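PDB 1SZH: Her-1 protein from Caenorhabditis elegans, which dictates male development, inhibiting the function of TRA-2A and probably acting directly in cell signaling during sex determination. Local coordinates for residues Thr35-Gly40 / Gly49-Cys54; Glu127-Leu132 / Ile137-Leu142. The protein carries 2 engineered substitutions. All coordinates share one frame; numbering follows the deposited sequence.

Contact 1: Thr35-Gly40 / Gly49-Cys54; sequences TPIRCG and GYVYKC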
ATOM      1  N   THR A  35      -4.374  -8.797  -0.780  1.00 14.25           N
ATOM      2  CA  THR A  35      -3.292  -8.719  -1.765  1.00 13.23           C
ATOM      3  C   THR A  35      -3.537  -7.568  -2.743  1.00 16.07           C
ATOM      4  O   THR A  35      -4.608  -6.945  -2.747  1.00 15.81           O
ATOM      5  CB  THR A  35      -3.194 -10.034  -2.579  1.00 19.82           C
ATOM      6  OG1 THR A  35      -4.428 -10.261  -3.287  1.00 23.15           O
ATOM      7  CG2 THR A  35      -2.935 -11.194  -1.650  1.00 20.82           C
ATOM      8  N   PRO A  36      -2.542  -7.268  -3.594  1.00 16.22           N
ATOM      9  CA  PRO A  36      -2.707  -6.189  -4.568  1.00 15.02           C
ATOM     10  C   PRO A  36      -3.724  -6.562  -5.634  1.00 16.10           C
ATOM     11  O   PRO A  36      -4.031  -7.739  -5.858  1.00 18.71           O
ATOM     12  CB  PRO A  36      -1.315  -6.042  -5.183  1.00 19.65           C
ATOM     13  CG  PRO A  36      -0.399  -6.496  -4.082  1.00 18.37           C
ATOM     14  CD  PRO A  36      -1.131  -7.685  -3.488  1.00 16.12           C
ATOM     15  N   ILE A  37      -4.229  -5.548  -6.323  1.00 17.06           N
ATOM     16  CA  ILE A  37      -5.185  -5.762  -7.399  1.00 17.47           C
ATOM     17  C   ILE A  37      -4.463  -6.198  -8.688  1.00 27.05           C
ATOM     18  O   ILE A  37      -3.556  -5.514  -9.166  1.00 24.67           O
ATOM     19  CB  ILE A  37      -5.947  -4.458  -7.741  1.00 18.91           C
ATOM     20  CG1 ILE A  37      -6.738  -3.968  -6.529  1.00 24.12           C
ATOM     21  CG2 ILE A  37      -6.865  -4.695  -8.951  1.00 19.86           C
ATOM     22  CD1 ILE A  37      -7.134  -2.485  -6.596  1.00 19.85           C
ATOM     23  N   ARG A  38      -4.846  -7.336  -9.246  1.00 25.84           N
ATOM     24  CA  ARG A  38      -4.274  -7.764 -10.522  1.00 30.80           C
ATOM     25  C   ARG A  38      -5.535  -7.800 -11.389  1.00 25.98           C
ATOM     26  O   ARG A  38      -5.895  -6.805 -12.040  1.00 33.64           O
ATOM     27  CB  ARG A  38      -3.591  -9.122 -10.352  1.00 36.27           C
ATOM     28  CG  ARG A  38      -2.343  -8.986  -9.460  1.00 46.25           C
ATOM     29  CD  ARG A  38      -1.459 -10.227  -9.409  1.00 60.04           C
ATOM     30  NE  ARG A  38      -0.248  -9.966  -8.627  1.00 63.98           N
ATOM     31  CZ  ARG A  38       0.698 -10.865  -8.362  1.00 67.56           C
ATOM     32  NH1 ARG A  38       0.591 -12.110  -8.818  1.00 61.90           N
ATOM     33  NH2 ARG A  38       1.757 -10.517  -7.635  1.00 66.33           N
ATOM     34  N   CYS A  39      -6.208  -8.929 -11.397  1.00 24.44           N
ATOM     35  CA  CYS A  39      -7.480  -9.032 -12.060  1.00 20.40           C
ATOM     36  C   CYS A  39      -7.603  -8.780 -13.554  1.00 21.24           C
ATOM     37  O   CYS A  39      -8.703  -8.511 -14.040  1.00 25.00           O
ATOM     38  CB  CYS A  39      -8.462  -8.140 -11.286  1.00 21.74           C
ATOM     39  SG  CYS A  39      -8.497  -8.560  -9.524  1.00 24.40           S
ATOM     40  N   GLY A  40      -6.499  -8.839 -14.277  1.00 23.25           N
ATOM     41  CA  GLY A  40      -6.598  -8.659 -15.710  1.00 26.22           C
ATOM     42  C   GLY A  40      -6.773  -7.231 -16.164  1.00 30.75           C
ATOM     43  O   GLY A  40      -7.239  -6.977 -17.274  1.00 28.66           O
ATOM     44  N   GLY A  49      -4.473   1.226 -10.090  1.00 15.32           N
ATOM     45  CA  GLY A  49      -4.286   2.271  -9.097  1.00 16.26           C
ATOM     46  C   GLY A  49      -5.588   2.979  -8.770  1.00 16.42           C
ATOM     47  O   GLY A  49      -5.867   3.285  -7.605  1.00 15.00           O
ATOM     48  N   TYR A  50      -6.389   3.267  -9.789  1.00 13.43           N
ATOM     49  CA  TYR A  50      -7.665   3.925  -9.521  1.00 14.99           C
ATOM     50  C   TYR A  50      -8.631   2.981  -8.819  1.00 15.89           C
ATOM     51  O   TYR A  50      -9.402   3.408  -7.931  1.00 15.19           O
ATOM     52  CB  TYR A  50      -8.219   4.501 -10.828  1.00 16.86           C
ATOM     53  CG  TYR A  50      -7.268   5.541 -11.414  1.00 18.42           C
ATOM     54  CD1 TYR A  50      -6.961   5.565 -12.764  1.00 21.72           C
ATOM     55  CD2 TYR A  50      -6.646   6.478 -10.585  1.00 23.52           C
ATOM     56  CE1 TYR A  50      -6.035   6.492 -13.284  1.00 25.75           C
ATOM     57  CE2 TYR A  50      -5.727   7.403 -11.088  1.00 28.35           C
ATOM     58  CZ  TYR A  50      -5.434   7.405 -12.438  1.00 26.34           C
ATOM     59  OH  TYR A  50      -4.525   8.326 -12.929  1.00 30.50           O
ATOM     60  N   VAL A  51      -8.596   1.697  -9.168  1.00 13.94           N
ATOM     61  CA  VAL A  51      -9.452   0.726  -8.494  1.00 13.33           C
ATOM     62  C   VAL A  51      -9.047   0.645  -7.023  1.00 13.03           C
ATOM     63  O   VAL A  51      -9.882   0.502  -6.130  1.00 14.76           O
ATOM     64  CB  VAL A  51      -9.344  -0.650  -9.166  1.00 14.34           C
ATOM     65  CG1 VAL A  51     -10.141  -1.720  -8.388  1.00 18.29           C
ATOM     66  CG2 VAL A  51      -9.839  -0.529 -10.607  1.00 15.03           C
ATOM     67  N   TYR A  52      -7.749   0.723  -6.755  1.00 12.64           N
ATOM     68  CA  TYR A  52      -7.279   0.682  -5.369  1.00 14.34           C
ATOM     69  C   TYR A  52      -7.899   1.820  -4.564  1.00 10.12           C
ATOM     70  O   TYR A  52      -8.368   1.635  -3.432  1.00 13.77           O
ATOM     71  CB  TYR A  52      -5.755   0.820  -5.339  1.00 11.87           C
ATOM     72  CG  TYR A  52      -5.111   1.096  -3.971  1.00 13.28           C
ATOM     73  CD1 TYR A  52      -4.497   0.086  -3.237  1.00 13.99           C
ATOM     74  CD2 TYR A  52      -5.125   2.388  -3.424  1.00 13.50           C
ATOM     75  CE1 TYR A  52      -3.866   0.368  -1.985  1.00 13.41           C
ATOM     76  CE2 TYR A  52      -4.524   2.668  -2.201  1.00 13.06           C
ATOM     77  CZ  TYR A  52      -3.901   1.648  -1.484  1.00 13.68           C
ATOM     78  OH  TYR A  52      -3.277   1.927  -0.285  1.00 14.52           O
ATOM     79  N   LYS A  53      -7.914   3.011  -5.164  1.00 14.53           N
ATOM     80  CA  LYS A  53      -8.457   4.169  -4.466  1.00 15.35           C
ATOM     81  C   LYS A  53      -9.956   4.035  -4.260  1.00 14.71           C
ATOM     82  O   LYS A  53     -10.468   4.357  -3.184  1.00 15.37           O
ATOM     83  CB  LYS A  53      -8.120   5.431  -5.262  1.00 15.62           C
ATOM     84  CG  LYS A  53      -6.623   5.638  -5.353  1.00 13.96           C
ATOM     85  CD  LYS A  53      -6.265   6.866  -6.143  1.00 20.47           C
ATOM     86  CE  LYS A  53      -4.757   7.080  -6.145  1.00 22.31           C
ATOM     87  NZ  LYS A  53      -4.364   8.340  -6.853  1.00 27.61           N
ATOM     88  N   CYS A  54     -10.650   3.530  -5.273  1.00 15.21           N
ATOM     89  CA  CYS A  54     -12.094   3.327  -5.163  1.00 16.38           C
ATOM     90  C   CYS A  54     -12.374   2.315  -4.026  1.00 16.79           C
ATOM     91  O   CYS A  54     -13.238   2.541  -3.168  1.00 15.28           O
ATOM     92  CB  CYS A  54     -12.618   2.824  -6.507  1.00 14.63           C
ATOM     93  SG  CYS A  54     -14.413   2.595  -6.617  1.00 21.53           S
TER
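Ile37 carries the contact of segment 35-40 with helix 47-59, meeting it at Val51 and Tyr52. Just before it, Pro36 turns to other company and rests on Thr99 and Ser100 of a later loop. The side chain of Ile37 heads for the helix, and CD1 is extended opposite CA (chi2 161°), which makes it the leading end. This methyl sits close over the helix backbone, with CD1 of Ile37 3.3 Å from N of Tyr52 and 3.4 Å from CA of the same residue. On the Val51 side, CD1 of Ile37 meets the CG1 methyl of Val51 at 3.6 Å; on the Tyr52 side, it lies 3.8 Å from CB of Tyr52, touching the root of that side chain, while its OH is bonded elsewhere, to Ile68 O and Arg108 NH2. Ile37 also packs on Ile30 of helix 24-33, and further along the Cys39-Cys26 disulfide and a hydrogen bond from Arg23 to Gly40 O fasten this part of the loop back to that helix and the residue just before it. No hydrogen bond joins the two segments: the loop connecting helices 24-33 and 47-59 folds back on the second of them through a purely apolar contact, a single methyl fitted closely against a buried helix face.

Contact 2: Glu127-Leu132 / Ile137-Leu142; sequences EKCRSL and IKIEVL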
ATOM      1  N   GLU A 127       8.970   6.562   7.005  1.00 16.01           N
ATOM      2  CA  GLU A 127       7.933   7.426   7.541  1.00 20.55           C
ATOM      3  C   GLU A 127       8.146   8.868   7.074  1.00 17.36           C
ATOM      4  O   GLU A 127       7.179   9.566   6.769  1.00 18.11           O
ATOM      5  CB  GLU A 127       7.908   7.334   9.065  1.00 25.39           C
ATOM      6  CG  GLU A 127       7.366   5.987   9.598  1.00 23.87           C
ATOM      7  CD  GLU A 127       5.840   5.879   9.555  1.00 43.60           C
ATOM      8  OE1 GLU A 127       5.248   5.894   8.449  1.00 37.80           O
ATOM      9  OE2 GLU A 127       5.223   5.772  10.639  1.00 49.28           O
ATOM     10  N   LYS A 128       9.400   9.293   7.003  1.00 16.84           N
ATOM     11  CA  LYS A 128       9.684  10.665   6.541  1.00 17.69           C
ATOM     12  C   LYS A 128       9.264  10.827   5.073  1.00 21.21           C
ATOM     13  O   LYS A 128       8.714  11.850   4.663  1.00 19.27           O
ATOM     14  CB  LYS A 128      11.171  10.977   6.733  1.00 20.55           C
ATOM     15  CG  LYS A 128      11.598  12.388   6.302  1.00 27.33           C
ATOM     16  CD  LYS A 128      13.007  12.662   6.826  1.00 33.35           C
ATOM     17  CE  LYS A 128      13.368  14.133   6.753  1.00 40.95           C
ATOM     18  NZ  LYS A 128      14.698  14.357   7.386  1.00 38.47           N
ATOM     19  N   CYS A 129       9.535   9.818   4.257  1.00 17.17           N
ATOM     20  CA  CYS A 129       9.130   9.842   2.864  1.00 14.07           C
ATOM     21  C   CYS A 129       7.603  10.008   2.790  1.00 15.97           C
ATOM     22  O   CYS A 129       7.113  10.771   1.965  1.00 14.65           O
ATOM     23  CB  CYS A 129       9.576   8.523   2.197  1.00 16.00           C
ATOM     24  SG  CYS A 129       9.110   8.269   0.497  1.00 19.27           S
ATOM     25  N   ARG A 130       6.853   9.286   3.627  1.00 15.30           N
ATOM     26  CA  ARG A 130       5.401   9.417   3.606  1.00 14.14           C
ATOM     27  C   ARG A 130       4.973  10.841   3.985  1.00 16.31           C
ATOM     28  O   ARG A 130       4.058  11.390   3.370  1.00 16.28           O
ATOM     29  CB  ARG A 130       4.744   8.412   4.550  1.00 16.20           C
ATOM     30  CG  ARG A 130       4.877   6.938   4.106  1.00 18.49           C
ATOM     31  CD  ARG A 130       4.064   6.041   5.062  1.00 17.43           C
ATOM     32  NE  ARG A 130       2.643   6.344   4.954  1.00 18.90           N
ATOM     33  CZ  ARG A 130       1.790   6.369   5.970  1.00 24.99           C
ATOM     34  NH1 ARG A 130       2.199   6.101   7.207  1.00 25.53           N
ATOM     35  NH2 ARG A 130       0.518   6.680   5.742  1.00 22.88           N
ATOM     36  N   SER A 131       5.628  11.414   4.998  1.00 17.40           N
ATOM     37  CA  SER A 131       5.318  12.783   5.431  1.00 19.15           C
ATOM     38  C   SER A 131       5.602  13.780   4.313  1.00 19.66           C
ATOM     39  O   SER A 131       4.787  14.667   4.054  1.00 20.34           O
ATOM     40  CB  SER A 131       6.143  13.152   6.669  1.00 26.58           C
ATOM     41  OG  SER A 131       5.672  12.440   7.800  1.00 34.16           O
ATOM     42  N   LEU A 132       6.744  13.645   3.639  1.00 17.46           N
ATOM     43  CA  LEU A 132       7.067  14.557   2.534  1.00 16.33           C
ATOM     44  C   LEU A 132       6.030  14.447   1.394  1.00 18.03           C
ATOM     45  O   LEU A 132       5.645  15.462   0.798  1.00 17.17           O
ATOM     46  CB  LEU A 132       8.470  14.271   1.988  1.00 20.14           C
ATOM     47  CG  LEU A 132       9.645  14.799   2.825  1.00 26.82           C
ATOM     48  CD1 LEU A 132      10.930  14.461   2.093  1.00 32.18           C
ATOM     49  CD2 LEU A 132       9.523  16.307   3.028  1.00 33.60           C
ATOM     50  N   ILE A 137       5.421  17.113  -1.804  1.00 16.68           N
ATOM     51  CA  ILE A 137       6.628  16.811  -2.565  1.00 18.66           C
ATOM     52  C   ILE A 137       6.410  15.534  -3.371  1.00 23.84           C
ATOM     53  O   ILE A 137       6.011  14.503  -2.816  1.00 24.22           O
ATOM     54  CB  ILE A 137       7.845  16.575  -1.644  1.00 18.63           C
ATOM     55  CG1 ILE A 137       8.072  17.791  -0.736  1.00 29.50           C
ATOM     56  CG2 ILE A 137       9.072  16.257  -2.479  1.00 24.97           C
ATOM     57  CD1 ILE A 137       8.426  19.063  -1.482  1.00 36.88           C
ATOM     58  N   LYS A 138       6.629  15.601  -4.681  1.00 25.13           N
ATOM     59  CA  LYS A 138       6.515  14.409  -5.521  1.00 27.25           C
ATOM     60  C   LYS A 138       7.796  13.673  -5.134  1.00 24.09           C
ATOM     61  O   LYS A 138       8.854  13.939  -5.676  1.00 24.32           O
ATOM     62  CB  LYS A 138       6.551  14.783  -7.009  1.00 29.11           C
ATOM     63  CG  LYS A 138       6.579  13.576  -7.930  1.00 36.34           C
ATOM     64  CD  LYS A 138       6.658  13.965  -9.397  1.00 44.15           C
ATOM     65  CE  LYS A 138       6.508  12.737 -10.289  1.00 46.08           C
ATOM     66  NZ  LYS A 138       7.545  11.707  -9.993  1.00 55.69           N
ATOM     67  N   ILE A 139       7.695  12.751  -4.181  1.00 27.33           N
ATOM     68  CA  ILE A 139       8.870  12.044  -3.677  1.00 29.42           C
ATOM     69  C   ILE A 139       9.811  11.373  -4.673  1.00 29.36           C
ATOM     70  O   ILE A 139      11.012  11.268  -4.400  1.00 30.12           O
ATOM     71  CB  ILE A 139       8.464  11.033  -2.585  1.00 29.38           C
ATOM     72  CG1 ILE A 139       7.265  10.208  -3.052  1.00 32.77           C
ATOM     73  CG2 ILE A 139       8.164  11.786  -1.302  1.00 30.64           C
ATOM     74  CD1 ILE A 139       6.720   9.255  -1.997  1.00 40.46           C
ATOM     75  N   GLU A 140       9.280  10.929  -5.813  1.00 26.58           N
ATOM     76  CA  GLU A 140      10.095  10.308  -6.850  1.00 30.41           C
ATOM     77  C   GLU A 140      11.171  11.275  -7.356  1.00 31.26           C
ATOM     78  O   GLU A 140      12.182  10.854  -7.927  1.00 29.37           O
ATOM     79  CB  GLU A 140       9.201   9.867  -8.015  1.00 40.05           C
ATOM     80  CG  GLU A 140       8.061   8.947  -7.598  1.00 42.89           C
ATOM     81  CD  GLU A 140       6.746   9.682  -7.369  1.00 52.38           C
ATOM     82  OE1 GLU A 140       6.753  10.772  -6.755  1.00 40.80           O
ATOM     83  OE2 GLU A 140       5.700   9.152  -7.801  1.00 53.61           O
ATOM     84  N   VAL A 141      10.953  12.569  -7.135  1.00 23.54           N
ATOM     85  CA  VAL A 141      11.890  13.617  -7.546  1.00 27.32           C
ATOM     86  C   VAL A 141      13.175  13.616  -6.699  1.00 25.99           C
ATOM     87  O   VAL A 141      14.260  13.977  -7.174  1.00 25.70           O
ATOM     88  CB  VAL A 141      11.202  15.016  -7.434  1.00 27.56           C
ATOM     89  CG1 VAL A 141      12.214  16.151  -7.662  1.00 25.06           C
ATOM     90  CG2 VAL A 141      10.062  15.111  -8.445  1.00 26.86           C
ATOM     91  N   LEU A 142      13.039  13.206  -5.441  1.00 26.94           N
ATOM     92  CA  LEU A 142      14.155  13.155  -4.493  1.00 27.73           C
ATOM     93  C   LEU A 142      14.562  11.718  -4.201  1.00 32.53           C
ATOM     94  O   LEU A 142      13.718  10.830  -4.154  1.00 38.35           O
ATOM     95  CB  LEU A 142      13.747  13.785  -3.162  1.00 25.84           C
ATOM     96  CG  LEU A 142      13.290  15.252  -3.123  1.00 26.43           C
ATOM     97  CD1 LEU A 142      12.849  15.614  -1.719  1.00 28.32           C
ATOM     98  CD2 LEU A 142      14.442  16.140  -3.545  1.00 26.86           C
TER
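Cys129 and Ile139 meet through the way their side chains are turned. The sulfur of Cys129 extends opposite the backbone nitrogen (chi1 177°), while CG1 of Ile139 stands between its own N and carbonyl carbon (chi1 47°), so that both branches of the isoleucine face the helix. SG of Cys129 lies 3.6 Å from CD1 of Ile139, and the other branch, CG2 of Ile139, covers the carbonyl oxygen O of Cys129 at 3.6 Å. One turn on, CB of Leu132 flanks that same CG2 of Ile139 at 4.1 Å. The outer end of Leu132 forks between two neighbours: CD2 of Leu132 approaches CG1 of Ile137 at 4.3 Å, and CD1 of Leu132 comes within 4.4 Å of CD1 of Leu142, a looser touch.

A polar link fixes the spacing. N of Ile137 donates to O of Leu132 over 3.1 Å (N-H...O angle 158°), from a position tilted out of the carbonyl plane. This bond, together with the Leu132-Ile137 apolar touch, ties the chain leaving helix 120-134 back to its last turns. The chain then curls into a short 3-10 turn, in which N of Leu142 bonds to O of Ile139 at 3.0 Å, bringing Leu142 back to the side chain of Leu132.

On another side of the helix, Arg130 NH1 meets Glu127 OE1 at 3.3 Å, the oxygen lying in the guanidinium plane, and NE of the same arginine bridges to Asp72. The disulfide from Cys129 to Cys75, with Ile139 lying against Val74 and Cys75, joins helix 120-134 to the chain ahead of helix 85-97, while Tyr147 packs on Cys129 and Leu132 as the C-terminal chain doubles back along this last helix.

Overall arrangement
Contacts 1 and 2 follow one another along the chain, the first closing well before the second opens, and they stay apart in space: their centres are 22 Å from each other, and their nearest atoms about 9 Å, without touching. Both join a helix to an adjoining loop, that of contact 2 holding a short 3-10 turn, but in opposite order, since the loop of contact 1 leads into helix 47-59 whereas that of contact 2 trails helix 120-134. Contact 1 is nearer the centre of the chain (11 Å between centres, against 15 Å for contact 2). Disulfides accompany each, in keeping with a secreted signaling protein with helices but no strands, stapled at several points.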